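Local coordinates for aminotransferase, class III (Thermomicrobium roseum, PDB 6IO1), which is a thermostable (S)-enantioselective omega-transaminase, which probably moves amino groups between substrates by way of its pyridoxal 5'-phosphate cofactor, at residues B[34-39]-B[46-51]; B[69-74]-B[338-343]; B[131-136]-B[143-148]; B[384-387]-B[393-396]. One frame throughout, in Å; residues are numbered along the deposited sequence.

Contact 1. Residues B[34-39]-B[46-51]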
loop_
_atom_site.group_PDB
_atom_site.type_symbol
_atom_site.label_atom_id
_atom_site.label_comp_id
_atom_site.label_asym_id
_atom_site.label_seq_id
_atom_site.Cartn_x
_atom_site.Cartn_y
_atom_site.Cartn_z
ATOM N N PRO B 34 -8.968 5.597 22.829
ATOM C CA PRO B 34 -8.949 6.369 21.588
ATOM C C PRO B 34 -10.048 7.426 21.547
ATOM O O PRO B 34 -10.941 7.476 22.394
ATOM C CB PRO B 34 -9.204 5.291 20.532
ATOM C CG PRO B 34 -10.181 4.393 21.219
ATOM C CD PRO B 34 -9.754 4.359 22.679
ATOM N N LEU B 35 -9.957 8.282 20.531
ATOM C CA LEU B 35 -11.034 9.195 20.169
ATOM C C LEU B 35 -11.751 8.578 18.973
ATOM O O LEU B 35 -11.200 8.530 17.868
ATOM C CB LEU B 35 -10.499 10.588 19.844
ATOM C CG LEU B 35 -11.527 11.606 19.344
ATOM C CD1 LEU B 35 -12.694 11.715 20.315
ATOM C CD2 LEU B 35 -10.881 12.967 19.126
ATOM N N VAL B 36 -12.974 8.110 19.193
ATOM C CA VAL B 36 -13.712 7.334 18.203
ATOM C C VAL B 36 -14.618 8.284 17.434
ATOM O O VAL B 36 -15.579 8.824 17.990
ATOM C CB VAL B 36 -14.520 6.209 18.861
ATOM C CG1 VAL B 36 -15.234 5.381 17.804
ATOM C CG2 VAL B 36 -13.616 5.334 19.717
ATOM N N LEU B 37 -14.325 8.475 16.151
ATOM C CA LEU B 37 -15.124 9.322 15.274
ATOM C C LEU B 37 -16.077 8.445 14.475
ATOM O O LEU B 37 -15.663 7.430 13.905
ATOM C CB LEU B 37 -14.230 10.135 14.339
ATOM C CG LEU B 37 -13.203 11.034 15.033
ATOM C CD1 LEU B 37 -12.397 11.817 14.012
ATOM C CD2 LEU B 37 -13.890 11.970 16.014
ATOM N N VAL B 38 -17.349 8.837 14.434
ATOM C CA VAL B 38 -18.400 7.983 13.890
ATOM C C VAL B 38 -19.160 8.615 12.735
ATOM O O VAL B 38 -19.875 7.893 12.024
ATOM C CB VAL B 38 -19.395 7.552 14.990
ATOM C CG1 VAL B 38 -18.654 7.025 16.207
ATOM C CG2 VAL B 38 -20.294 8.718 15.375
ATOM N N ARG B 39 -19.045 9.922 12.514
ATOM C CA ARG B 39 -19.870 10.569 11.503
ATOM C C ARG B 39 -19.179 11.834 11.018
ATOM O O ARG B 39 -18.468 12.493 11.779
ATOM C CB ARG B 39 -21.255 10.890 12.067
ATOM C CG ARG B 39 -22.278 11.383 11.065
ATOM C CD ARG B 39 -23.639 11.517 11.733
ATOM N NE ARG B 39 -23.589 12.408 12.891
ATOM C CZ ARG B 39 -23.540 11.994 14.155
ATOM N NH1 ARG B 39 -23.559 10.696 14.431
ATOM N NH2 ARG B 39 -23.489 12.877 15.143
ATOM N N TRP B 46 -18.110 13.942 14.247
ATOM C CA TRP B 46 -18.692 13.721 15.566
ATOM C C TRP B 46 -18.093 12.467 16.181
ATOM O O TRP B 46 -17.881 11.469 15.485
ATOM C CB TRP B 46 -20.218 13.598 15.491
ATOM C CG TRP B 46 -20.914 14.899 15.215
ATOM C CD1 TRP B 46 -21.492 15.730 16.130
ATOM C CD2 TRP B 46 -21.107 15.514 13.936
ATOM N NE1 TRP B 46 -22.033 16.825 15.500
ATOM C CE2 TRP B 46 -21.809 16.716 14.152
ATOM C CE3 TRP B 46 -20.755 15.165 12.629
ATOM C CZ2 TRP B 46 -22.165 17.571 13.111
ATOM C CZ3 TRP B 46 -21.108 16.015 11.596
ATOM C CH2 TRP B 46 -21.807 17.204 11.843
ATOM N N ASP B 47 -17.822 12.514 17.483
ATOM C CA ASP B 47 -17.270 11.346 18.149
ATOM C C ASP B 47 -18.398 10.440 18.645
ATOM O O ASP B 47 -19.585 10.732 18.481
ATOM C CB ASP B 47 -16.306 11.756 19.271
ATOM C CG ASP B 47 -16.989 12.436 20.455
ATOM O OD1 ASP B 47 -18.234 12.435 20.558
ATOM O OD2 ASP B 47 -16.253 12.977 21.307
ATOM N N ALA B 48 -18.017 9.319 19.263
ATOM C CA ALA B 48 -18.997 8.330 19.698
ATOM C C ALA B 48 -19.939 8.865 20.767
ATOM O O ALA B 48 -21.044 8.334 20.924
ATOM C CB ALA B 48 -18.282 7.080 20.211
ATOM N N GLU B 49 -19.538 9.901 21.499
ATOM C CA GLU B 49 -20.366 10.474 22.551
ATOM C C GLU B 49 -21.199 11.658 22.073
ATOM O O GLU B 49 -21.880 12.288 22.889
ATOM C CB GLU B 49 -19.487 10.884 23.738
ATOM C CG GLU B 49 -18.884 9.696 24.479
ATOM C CD GLU B 49 -17.906 10.108 25.558
ATOM O OE1 GLU B 49 -18.286 10.909 26.436
ATOM O OE2 GLU B 49 -16.757 9.622 25.532
ATOM N N GLY B 50 -21.164 11.974 20.777
ATOM C CA GLY B 50 -21.964 13.038 20.204
ATOM C C GLY B 50 -21.303 14.395 20.151
ATOM O O GLY B 50 -21.922 15.352 19.665
ATOM N N LYS B 51 -20.074 14.511 20.632
ATOM C CA LYS B 51 -19.364 15.776 20.580
ATOM C C LYS B 51 -18.916 16.088 19.153
ATOM O O LYS B 51 -18.495 15.197 18.410
ATOM C CB LYS B 51 -18.173 15.719 21.531
ATOM C CG LYS B 51 -17.297 16.935 21.478
ATOM C CD LYS B 51 -16.418 17.019 22.693
ATOM C CE LYS B 51 -15.567 18.252 22.619
ATOM N NZ LYS B 51 -14.823 18.473 23.892
HETATM O O HOH W 1 -22.221 11.046 17.273
#

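Contact 2. Residues B[69-74]-B[338-343]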
loop_
_atom_site.group_PDB
_atom_site.type_symbol
_atom_site.label_atom_id
_atom_site.label_comp_id
_atom_site.label_asym_id
_atom_site.label_seq_id
_atom_site.Cartn_x
_atom_site.Cartn_y
_atom_site.Cartn_z
ATOM N N ARG B 69 -20.214 13.309 0.983
ATOM C CA ARG B 69 -20.584 13.483 -0.417
ATOM C C ARG B 69 -21.246 12.205 -0.919
ATOM O O ARG B 69 -20.569 11.200 -1.162
ATOM C CB ARG B 69 -19.360 13.844 -1.251
ATOM C CG ARG B 69 -18.693 15.135 -0.808
ATOM C CD ARG B 69 -19.363 16.350 -1.429
ATOM N NE ARG B 69 -18.539 17.548 -1.292
ATOM C CZ ARG B 69 -18.679 18.641 -2.034
ATOM N NH1 ARG B 69 -19.616 18.695 -2.972
ATOM N NH2 ARG B 69 -17.883 19.683 -1.838
ATOM N N ARG B 70 -22.572 12.243 -1.072
ATOM C CA ARG B 70 -23.316 11.072 -1.525
ATOM C C ARG B 70 -22.973 10.674 -2.955
ATOM O O ARG B 70 -23.185 9.515 -3.327
ATOM C CB ARG B 70 -24.821 11.323 -1.394
ATOM C CG ARG B 70 -25.280 11.485 0.047
ATOM C CD ARG B 70 -26.748 11.129 0.231
ATOM N NE ARG B 70 -27.614 11.767 -0.758
ATOM C CZ ARG B 70 -28.761 11.251 -1.190
ATOM N NH1 ARG B 70 -29.179 10.078 -0.733
ATOM N NH2 ARG B 70 -29.484 11.903 -2.087
ATOM N N GLU B 71 -22.472 11.607 -3.768
ATOM C CA GLU B 71 -22.098 11.273 -5.140
ATOM C C GLU B 71 -21.005 10.212 -5.173
ATOM O O GLU B 71 -21.072 9.259 -5.961
ATOM C CB GLU B 71 -21.646 12.533 -5.879
ATOM C CG GLU B 71 -22.718 13.607 -5.995
ATOM C CD GLU B 71 -22.635 14.641 -4.886
ATOM O OE1 GLU B 71 -22.236 14.279 -3.759
ATOM O OE2 GLU B 71 -22.971 15.817 -5.142
ATOM N N LEU B 72 -19.991 10.354 -4.317
ATOM C CA LEU B 72 -18.907 9.377 -4.278
ATOM C C LEU B 72 -19.405 8.029 -3.769
ATOM O O LEU B 72 -18.990 6.975 -4.271
ATOM C CB LEU B 72 -17.762 9.904 -3.410
ATOM C CG LEU B 72 -16.719 10.810 -4.080
ATOM C CD1 LEU B 72 -17.355 11.982 -4.820
ATOM C CD2 LEU B 72 -15.715 11.321 -3.063
ATOM N N ALA B 73 -20.302 8.045 -2.780
ATOM C CA ALA B 73 -20.893 6.804 -2.293
ATOM C C ALA B 73 -21.674 6.100 -3.395
ATOM O O ALA B 73 -21.601 4.874 -3.534
ATOM C CB ALA B 73 -21.796 7.087 -1.091
ATOM N N GLU B 74 -22.434 6.862 -4.188
ATOM C CA GLU B 74 -23.194 6.267 -5.282
ATOM C C GLU B 74 -22.275 5.710 -6.359
ATOM O O GLU B 74 -22.542 4.642 -6.922
ATOM C CB GLU B 74 -24.152 7.302 -5.878
ATOM C CG GLU B 74 -24.681 6.942 -7.261
ATOM C CD GLU B 74 -25.566 5.707 -7.262
ATOM O OE1 GLU B 74 -26.008 5.276 -6.175
ATOM O OE2 GLU B 74 -25.817 5.160 -8.356
ATOM N N LEU B 338 -12.950 14.005 -8.845
ATOM C CA LEU B 338 -12.390 14.986 -9.768
ATOM C C LEU B 338 -13.488 15.828 -10.401
ATOM O O LEU B 338 -13.307 17.031 -10.613
ATOM C CB LEU B 338 -11.563 14.282 -10.842
ATOM C CG LEU B 338 -10.204 13.755 -10.380
ATOM C CD1 LEU B 338 -9.442 13.132 -11.539
ATOM C CD2 LEU B 338 -9.397 14.870 -9.737
ATOM N N ASP B 339 -14.635 15.212 -10.708
ATOM C CA ASP B 339 -15.767 15.983 -11.213
ATOM C C ASP B 339 -16.128 17.095 -10.241
ATOM O O ASP B 339 -16.258 18.264 -10.625
ATOM C CB ASP B 339 -16.978 15.073 -11.431
ATOM C CG ASP B 339 -16.789 14.099 -12.571
ATOM O OD1 ASP B 339 -15.857 14.295 -13.376
ATOM O OD2 ASP B 339 -17.578 13.137 -12.663
ATOM N N ILE B 340 -16.255 16.745 -8.960
ATOM C CA ILE B 340 -16.640 17.735 -7.957
ATOM C C ILE B 340 -15.536 18.774 -7.766
ATOM O O ILE B 340 -15.809 19.979 -7.677
ATOM C CB ILE B 340 -17.007 17.041 -6.635
ATOM C CG1 ILE B 340 -18.246 16.167 -6.833
ATOM C CG2 ILE B 340 -17.248 18.068 -5.539
ATOM C CD1 ILE B 340 -18.663 15.404 -5.600
ATOM N N LEU B 341 -14.280 18.329 -7.696
ATOM C CA LEU B 341 -13.164 19.239 -7.453
ATOM C C LEU B 341 -13.026 20.263 -8.576
ATOM O O LEU B 341 -12.846 21.460 -8.322
ATOM C CB LEU B 341 -11.872 18.435 -7.290
ATOM C CG LEU B 341 -10.645 19.115 -6.674
ATOM C CD1 LEU B 341 -10.857 19.377 -5.193
ATOM C CD2 LEU B 341 -9.404 18.262 -6.893
ATOM N N LEU B 342 -13.098 19.806 -9.828
ATOM C CA LEU B 342 -12.990 20.718 -10.963
ATOM C C LEU B 342 -14.212 21.620 -11.073
ATOM O O LEU B 342 -14.082 22.828 -11.300
ATOM C CB LEU B 342 -12.786 19.924 -12.254
ATOM C CG LEU B 342 -11.528 19.057 -12.332
ATOM C CD1 LEU B 342 -11.539 18.209 -13.596
ATOM C CD2 LEU B 342 -10.271 19.911 -12.266
ATOM N N ALA B 343 -15.414 21.049 -10.929
ATOM C CA ALA B 343 -16.629 21.844 -11.084
ATOM C C ALA B 343 -16.708 22.946 -10.036
ATOM O O ALA B 343 -17.076 24.085 -10.348
ATOM C CB ALA B 343 -17.861 20.941 -11.007
#

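Contact 3. Residues B[131-136]-B[143-148]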
loop_
_atom_site.group_PDB
_atom_site.type_symbol
_atom_site.label_atom_id
_atom_site.label_comp_id
_atom_site.label_asym_id
_atom_site.label_seq_id
_atom_site.Cartn_x
_atom_site.Cartn_y
_atom_site.Cartn_z
ATOM N N ILE B 131 10.916 2.691 -10.678
ATOM C CA ILE B 131 10.806 3.045 -12.091
ATOM C C ILE B 131 12.027 3.831 -12.546
ATOM O O ILE B 131 12.544 3.608 -13.642
ATOM C CB ILE B 131 9.499 3.816 -12.354
ATOM C CG1 ILE B 131 8.313 2.853 -12.394
ATOM C CG2 ILE B 131 9.582 4.591 -13.661
ATOM C CD1 ILE B 131 6.983 3.534 -12.611
ATOM N N ALA B 132 12.502 4.768 -11.723
ATOM C CA ALA B 132 13.692 5.531 -12.092
ATOM C C ALA B 132 14.906 4.617 -12.235
ATOM O O ALA B 132 15.653 4.690 -13.226
ATOM C CB ALA B 132 13.958 6.624 -11.056
ATOM N N ARG B 133 15.111 3.736 -11.251
ATOM C CA ARG B 133 16.251 2.827 -11.314
ATOM C C ARG B 133 16.138 1.877 -12.504
ATOM O O ARG B 133 17.125 1.627 -13.205
ATOM C CB ARG B 133 16.381 2.061 -9.998
ATOM C CG ARG B 133 16.815 2.954 -8.843
ATOM C CD ARG B 133 16.707 2.267 -7.495
ATOM N NE ARG B 133 17.517 2.950 -6.489
ATOM C CZ ARG B 133 17.453 2.712 -5.184
ATOM N NH1 ARG B 133 16.604 1.811 -4.712
ATOM N NH2 ARG B 133 18.232 3.386 -4.348
ATOM N N TYR B 134 14.938 1.348 -12.753
ATOM C CA TYR B 134 14.712 0.463 -13.892
ATOM C C TYR B 134 14.911 1.195 -15.214
ATOM O O TYR B 134 15.392 0.611 -16.190
ATOM C CB TYR B 134 13.303 -0.123 -13.800
ATOM C CG TYR B 134 12.932 -1.096 -14.892
ATOM C CD1 TYR B 134 13.710 -2.215 -15.154
ATOM C CD2 TYR B 134 11.785 -0.903 -15.651
ATOM C CE1 TYR B 134 13.362 -3.109 -16.149
ATOM C CE2 TYR B 134 11.429 -1.790 -16.646
ATOM C CZ TYR B 134 12.219 -2.891 -16.891
ATOM O OH TYR B 134 11.864 -3.775 -17.884
ATOM N N TYR B 135 14.524 2.470 -15.267
ATOM C CA TYR B 135 14.724 3.278 -16.464
ATOM C C TYR B 135 16.204 3.409 -16.780
ATOM O O TYR B 135 16.629 3.206 -17.924
ATOM C CB TYR B 135 14.079 4.653 -16.266
ATOM C CG TYR B 135 14.490 5.719 -17.262
ATOM C CD1 TYR B 135 13.787 5.898 -18.445
ATOM C CD2 TYR B 135 15.564 6.567 -17.004
ATOM C CE1 TYR B 135 14.150 6.877 -19.352
ATOM C CE2 TYR B 135 15.936 7.547 -17.907
ATOM C CZ TYR B 135 15.224 7.698 -19.078
ATOM O OH TYR B 135 15.588 8.672 -19.979
ATOM N N TRP B 136 17.008 3.752 -15.773
ATOM C CA TRP B 136 18.448 3.839 -16.007
ATOM C C TRP B 136 19.045 2.473 -16.338
ATOM O O TRP B 136 19.983 2.375 -17.136
ATOM C CB TRP B 136 19.146 4.474 -14.808
ATOM C CG TRP B 136 18.879 5.945 -14.720
ATOM C CD1 TRP B 136 18.291 6.607 -13.686
ATOM C CD2 TRP B 136 19.170 6.936 -15.717
ATOM N NE1 TRP B 136 18.206 7.948 -13.968
ATOM C CE2 TRP B 136 18.738 8.177 -15.209
ATOM C CE3 TRP B 136 19.759 6.895 -16.986
ATOM C CZ2 TRP B 136 18.874 9.365 -15.924
ATOM C CZ3 TRP B 136 19.893 8.077 -17.694
ATOM C CH2 TRP B 136 19.453 9.295 -17.162
ATOM N N GLU B 143 24.599 1.355 -12.715
ATOM C CA GLU B 143 25.149 1.964 -11.511
ATOM C C GLU B 143 24.415 3.234 -11.101
ATOM O O GLU B 143 24.730 3.802 -10.050
ATOM C CB GLU B 143 26.635 2.291 -11.708
ATOM C CG GLU B 143 27.484 1.133 -12.210
ATOM C CD GLU B 143 27.456 -0.064 -11.283
ATOM O OE1 GLU B 143 27.687 0.118 -10.068
ATOM O OE2 GLU B 143 27.211 -1.188 -11.768
ATOM N N ARG B 144 23.456 3.693 -11.906
ATOM C CA ARG B 144 22.695 4.911 -11.625
ATOM C C ARG B 144 21.490 4.547 -10.761
ATOM O O ARG B 144 20.371 4.357 -11.242
ATOM C CB ARG B 144 22.277 5.579 -12.928
ATOM C CG ARG B 144 21.941 7.050 -12.806
ATOM C CD ARG B 144 22.216 7.786 -14.107
ATOM N NE ARG B 144 22.158 9.234 -13.934
ATOM C CZ ARG B 144 22.464 10.113 -14.882
ATOM N NH1 ARG B 144 22.392 11.412 -14.631
ATOM N NH2 ARG B 144 22.849 9.694 -16.080
ATOM N N VAL B 145 21.730 4.441 -9.452
ATOM C CA VAL B 145 20.693 3.960 -8.540
ATOM C C VAL B 145 20.489 4.879 -7.340
ATOM O O VAL B 145 19.485 4.757 -6.627
ATOM C CB VAL B 145 21.017 2.532 -8.060
ATOM C CG1 VAL B 145 21.053 1.564 -9.235
ATOM C CG2 VAL B 145 22.337 2.514 -7.305
ATOM N N LYS B 146 21.422 5.796 -7.098
ATOM C CA LYS B 146 21.332 6.651 -5.917
ATOM C C LYS B 146 20.135 7.592 -6.006
ATOM O O LYS B 146 19.816 8.111 -7.075
ATOM C CB LYS B 146 22.618 7.457 -5.742
ATOM C CG LYS B 146 23.857 6.608 -5.522
ATOM C CD LYS B 146 25.079 7.475 -5.267
ATOM C CE LYS B 146 26.357 6.655 -5.316
ATOM N NZ LYS B 146 27.569 7.517 -5.244
ATOM N N ILE B 147 19.482 7.830 -4.873
ATOM C CA ILE B 147 18.308 8.692 -4.813
ATOM C C ILE B 147 18.616 9.871 -3.902
ATOM O O ILE B 147 19.012 9.682 -2.745
ATOM C CB ILE B 147 17.063 7.933 -4.320
ATOM C CG1 ILE B 147 16.737 6.775 -5.265
ATOM C CG2 ILE B 147 15.876 8.880 -4.200
ATOM C CD1 ILE B 147 16.093 7.206 -6.567
ATOM N N LEU B 148 18.431 11.081 -4.422
ATOM C CA LEU B 148 18.632 12.295 -3.646
ATOM C C LEU B 148 17.340 12.673 -2.933
ATOM O O LEU B 148 16.272 12.729 -3.552
ATOM C CB LEU B 148 19.096 13.445 -4.540
ATOM C CG LEU B 148 20.536 13.387 -5.055
ATOM C CD1 LEU B 148 20.765 14.450 -6.119
ATOM C CD2 LEU B 148 21.527 13.548 -3.912
HETATM O O HOH W 2 19.844 1.669 -12.412
#

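Contact 4. Residues B[384-387]-B[393-396]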
loop_
_atom_site.group_PDB
_atom_site.type_symbol
_atom_site.label_atom_id
_atom_site.label_comp_id
_atom_site.label_asym_id
_atom_site.label_seq_id
_atom_site.Cartn_x
_atom_site.Cartn_y
_atom_site.Cartn_z
ATOM N N VAL B 384 5.886 26.363 17.746
ATOM C CA VAL B 384 5.880 26.816 19.132
ATOM C C VAL B 384 7.293 26.723 19.690
ATOM O O VAL B 384 7.982 25.712 19.502
ATOM C CB VAL B 384 4.895 25.990 19.977
ATOM C CG1 VAL B 384 5.058 26.307 21.455
ATOM C CG2 VAL B 384 3.467 26.251 19.524
ATOM N N VAL B 385 7.726 27.785 20.372
ATOM C CA VAL B 385 9.045 27.867 20.981
ATOM C C VAL B 385 8.877 28.403 22.395
ATOM O O VAL B 385 7.892 29.070 22.717
ATOM C CB VAL B 385 10.017 28.763 20.182
ATOM C CG1 VAL B 385 10.333 28.142 18.830
ATOM C CG2 VAL B 385 9.439 30.160 20.018
ATOM N N ARG B 386 9.845 28.083 23.253
ATOM C CA ARG B 386 9.807 28.610 24.613
ATOM C C ARG B 386 9.991 30.123 24.618
ATOM O O ARG B 386 9.378 30.828 25.428
ATOM C CB ARG B 386 10.880 27.938 25.470
ATOM C CG ARG B 386 10.808 26.420 25.486
ATOM C CD ARG B 386 11.704 25.837 26.567
ATOM N NE ARG B 386 11.116 25.927 27.901
ATOM C CZ ARG B 386 11.734 25.550 29.017
ATOM N NH1 ARG B 386 12.965 25.060 28.967
ATOM N NH2 ARG B 386 11.118 25.665 30.186
ATOM N N ASP B 387 10.831 30.636 23.722
ATOM C CA ASP B 387 11.165 32.051 23.670
ATOM C C ASP B 387 11.451 32.439 22.227
ATOM O O ASP B 387 12.144 31.708 21.515
ATOM C CB ASP B 387 12.366 32.369 24.566
ATOM C CG ASP B 387 12.775 33.824 24.500
ATOM O OD1 ASP B 387 12.009 34.682 24.986
ATOM O OD2 ASP B 387 13.867 34.107 23.969
ATOM N N LYS B 393 13.084 24.916 21.441
ATOM C CA LYS B 393 11.986 23.975 21.460
ATOM C C LYS B 393 11.717 23.561 22.900
ATOM O O LYS B 393 12.617 23.540 23.742
ATOM C CB LYS B 393 12.387 22.802 20.557
ATOM C CG LYS B 393 11.892 22.999 19.146
ATOM C CD LYS B 393 12.310 21.922 18.224
ATOM C CE LYS B 393 11.570 22.234 16.992
ATOM N NZ LYS B 393 11.829 23.456 16.340
ATOM N N PHE B 394 10.465 23.248 23.190
ATOM C CA PHE B 394 10.152 22.770 24.526
ATOM C C PHE B 394 10.770 21.378 24.712
ATOM O O PHE B 394 10.767 20.567 23.777
ATOM C CB PHE B 394 8.631 22.749 24.730
ATOM C CG PHE B 394 8.030 24.074 25.147
ATOM C CD1 PHE B 394 7.586 24.980 24.199
ATOM C CD2 PHE B 394 7.866 24.390 26.491
ATOM C CE1 PHE B 394 7.016 26.186 24.576
ATOM C CE2 PHE B 394 7.297 25.596 26.875
ATOM C CZ PHE B 394 6.873 26.494 25.914
ATOM N N PRO B 395 11.293 21.062 25.896
ATOM C CA PRO B 395 11.953 19.752 26.105
ATOM C C PRO B 395 10.945 18.619 26.068
ATOM O O PRO B 395 9.735 18.856 26.183
ATOM C CB PRO B 395 12.578 19.892 27.501
ATOM C CG PRO B 395 11.840 21.016 28.156
ATOM C CD PRO B 395 11.496 21.962 27.042
ATOM N N PRO B 396 11.392 17.371 25.889
ATOM C CA PRO B 396 10.418 16.265 25.825
ATOM C C PRO B 396 9.560 16.104 27.076
ATOM O O PRO B 396 8.396 15.698 26.965
ATOM C CB PRO B 396 11.306 15.034 25.578
ATOM C CG PRO B 396 12.552 15.578 24.945
ATOM C CD PRO B 396 12.766 16.914 25.604
HETATM O O HOH W 3 8.418 23.421 21.174
#

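Contact 1. Residues B[34-39]-B[46-51]
Leu37 and Asp47 form a non-hydrogen-bonded antiparallel pair, and one step further the register slips, because Val38 and Arg39 both stand opposite Trp46 in a classic beta bulge. Two backbone bonds close it: Val38 N to Trp46 O at 2.9 Å, nearly straight at 175°, and Trp46 N to Arg39 O. A weak bond from Ala48 N to Val36 O continues the ladder into the type I turn from Asp47 to Gly50. From the bulge itself, Arg39 brings NH2 over one face of the Trp46 indole, toward its rim. The chain leaves with CG anti to the backbone N and folds back at chi3 (57°), which puts NH2 3.3 Å from Trp46 CG, an off-centre cation-pi contact with planes 32° apart. The same NH2 gives a proton to a water that donates to Asp47 O. Val36 and Val38 pack on Ala48, Val38 CG1 lying 4.0 Å from Ala48 CB. Separately, Leu35 CD1 reaches Asp47 CB at 3.8 Å. Asp47 OD1 accepts from Lys51 N at 2.8 Å and OD2 is bonded to Tyr53, while Leu35 and Val36 also pair with a strand of the second subunit. The carboxylate therefore braces the turn from within, whereas the arginine's charge is probably eased by an aromatic face and water.

Contact 2. Residues B[69-74]-B[338-343]
Arg69, at the N-cap position of helix 70-82, meets Ile340 of helix 328-344 with a guanidinium whose nitrogens are engaged beyond the two segments: NH1 forms a salt bridge with Glu344, and NE is bonded to the backbone O of Ile65. With the group thus tethered at two points, its face is presented to an aliphatic branch, and Ile340 CG2 sits over it, toward the rim, 3.5 Å from Arg69 NH1 and 3.8 Å from Arg69 CZ. The other branch of Ile340 runs on toward helix 70-82. CG1 is anti to the carbonyl carbon (chi1 -64°) and the chain then extends (chi2 178°), carrying CD1 to Leu72 CD1 at 3.7 Å and, at about a right angle to that, to 4.1 Å from Glu71 CD. The bend of Glu71 at chi2 brings its carboxylate carbon CD near the methyl, which CB also borders. Leu72 also packs on Val333 of helix 328-344 and on Met80 of the second subunit. One isoleucine thus serves both the start and the first turn of helix 70-82, a small helix-to-helix packing contact near the dimer interface of a class-III aminotransferase.

Contact 3. Residues B[131-136]-B[143-148]
Val145 O is gripped side-on by Arg133, which reaches out from helix 121-138 with two donors to one acceptor. NE bonds to Val145 O at 2.7 Å and uses a lone pair in the carbonyl plane; NH2 approaches the same Val145 O at 2.9 Å, tilted 33° from that plane. The oxygen lies almost in the guanidinium plane, and the extended arginine chain carries its end past Val145 CB to Ile147 CG1, 3.8 Å from NH2. Arg144 CG is anti to the backbone N (chi1 -159°) and the chain runs extended along the Trp136 indole: CD stands over the five-membered ring, 3.5 Å from Trp136 CD2, and the guanidinium lies flat on the six-membered ring, CZ 4.0 Å from its centroid and the planes 11° apart. Tyr135 backs the opposite face. The stacked guanidinium keeps its N-H groups for bonds at its rim, NE to Ile221 O, NH1 to Tyr253 O and NH2 to Gln141 OE1, while Trp136 NE1 donates to Ala222 O. Both arginines are buried where the helix returns to strand 146-150 of the central sheet. Their positive charges are thus met largely by carbonyl oxygens and an aromatic face, which probably makes burial tolerable.

Contact 4. Residues B[384-387]-B[393-396]
Arg386 runs across the Phe394 ring and on to Pro395, and nearly every atom of its side chain finds a neighbour. From CB the chain leaves with CG anti to the carbonyl carbon, which sets CG directly over the middle of the Phe394 ring, 3.5 Å from its centroid and only 7° off the normal, a CH-pi contact. CD comes next and rises away from the ring face, to 3.8 Å from Lys393 O and 3.9 Å from Pro395 CD. The bend at chi3 (78°) then turns NE back, to 3.9 Å from Phe394 CD2, and leaves the guanidinium plane 43° from the ring. At the tip, Pro395 CD sits over one face of the guanidinium, 3.9 Å from NH1. These residues belong to the loop between strand 379-384 and helix 400-410, which departs from the strand at Val384, turns, and comes back alongside itself; a backbone bond between Arg386 and Glu392 helps to hold the two arms together. Phe394 touches the other arm through its ring. Its CE1 meets Val384 CG1 at 3.7 Å and Val385 O at 3.5 Å, and the ring also stacks on Phe398 and packs on Leu450 of helix 432-450. A water lying at the ring edge, in its plane, spans the arms by donating to Val384 O and accepting from Phe394 N at 2.9 Å.

Along the chain contact 1 comes first, then contact 2, whose long loop holds contact 3 nested within it, and contact 4 follows. Contacts 1 and 4 belong to one mixed sheet: contact 1 pairs its strands 35-41 and 44-47, and contact 4 lies in the loop leaving strand 379-384, their centres 31 Å apart. Contact 3 serves the other mixed sheet through strand 146-150, with its centre 46 Å from that of contact 1 and on the opposite side of the chain's centre. Contact 2 joins two helices, about 10 Å from contact 1 at the nearest atoms. Contacts 1, 2 and 3 all reach the second subunit, so widely separated parts of the fold meet the dimer interface.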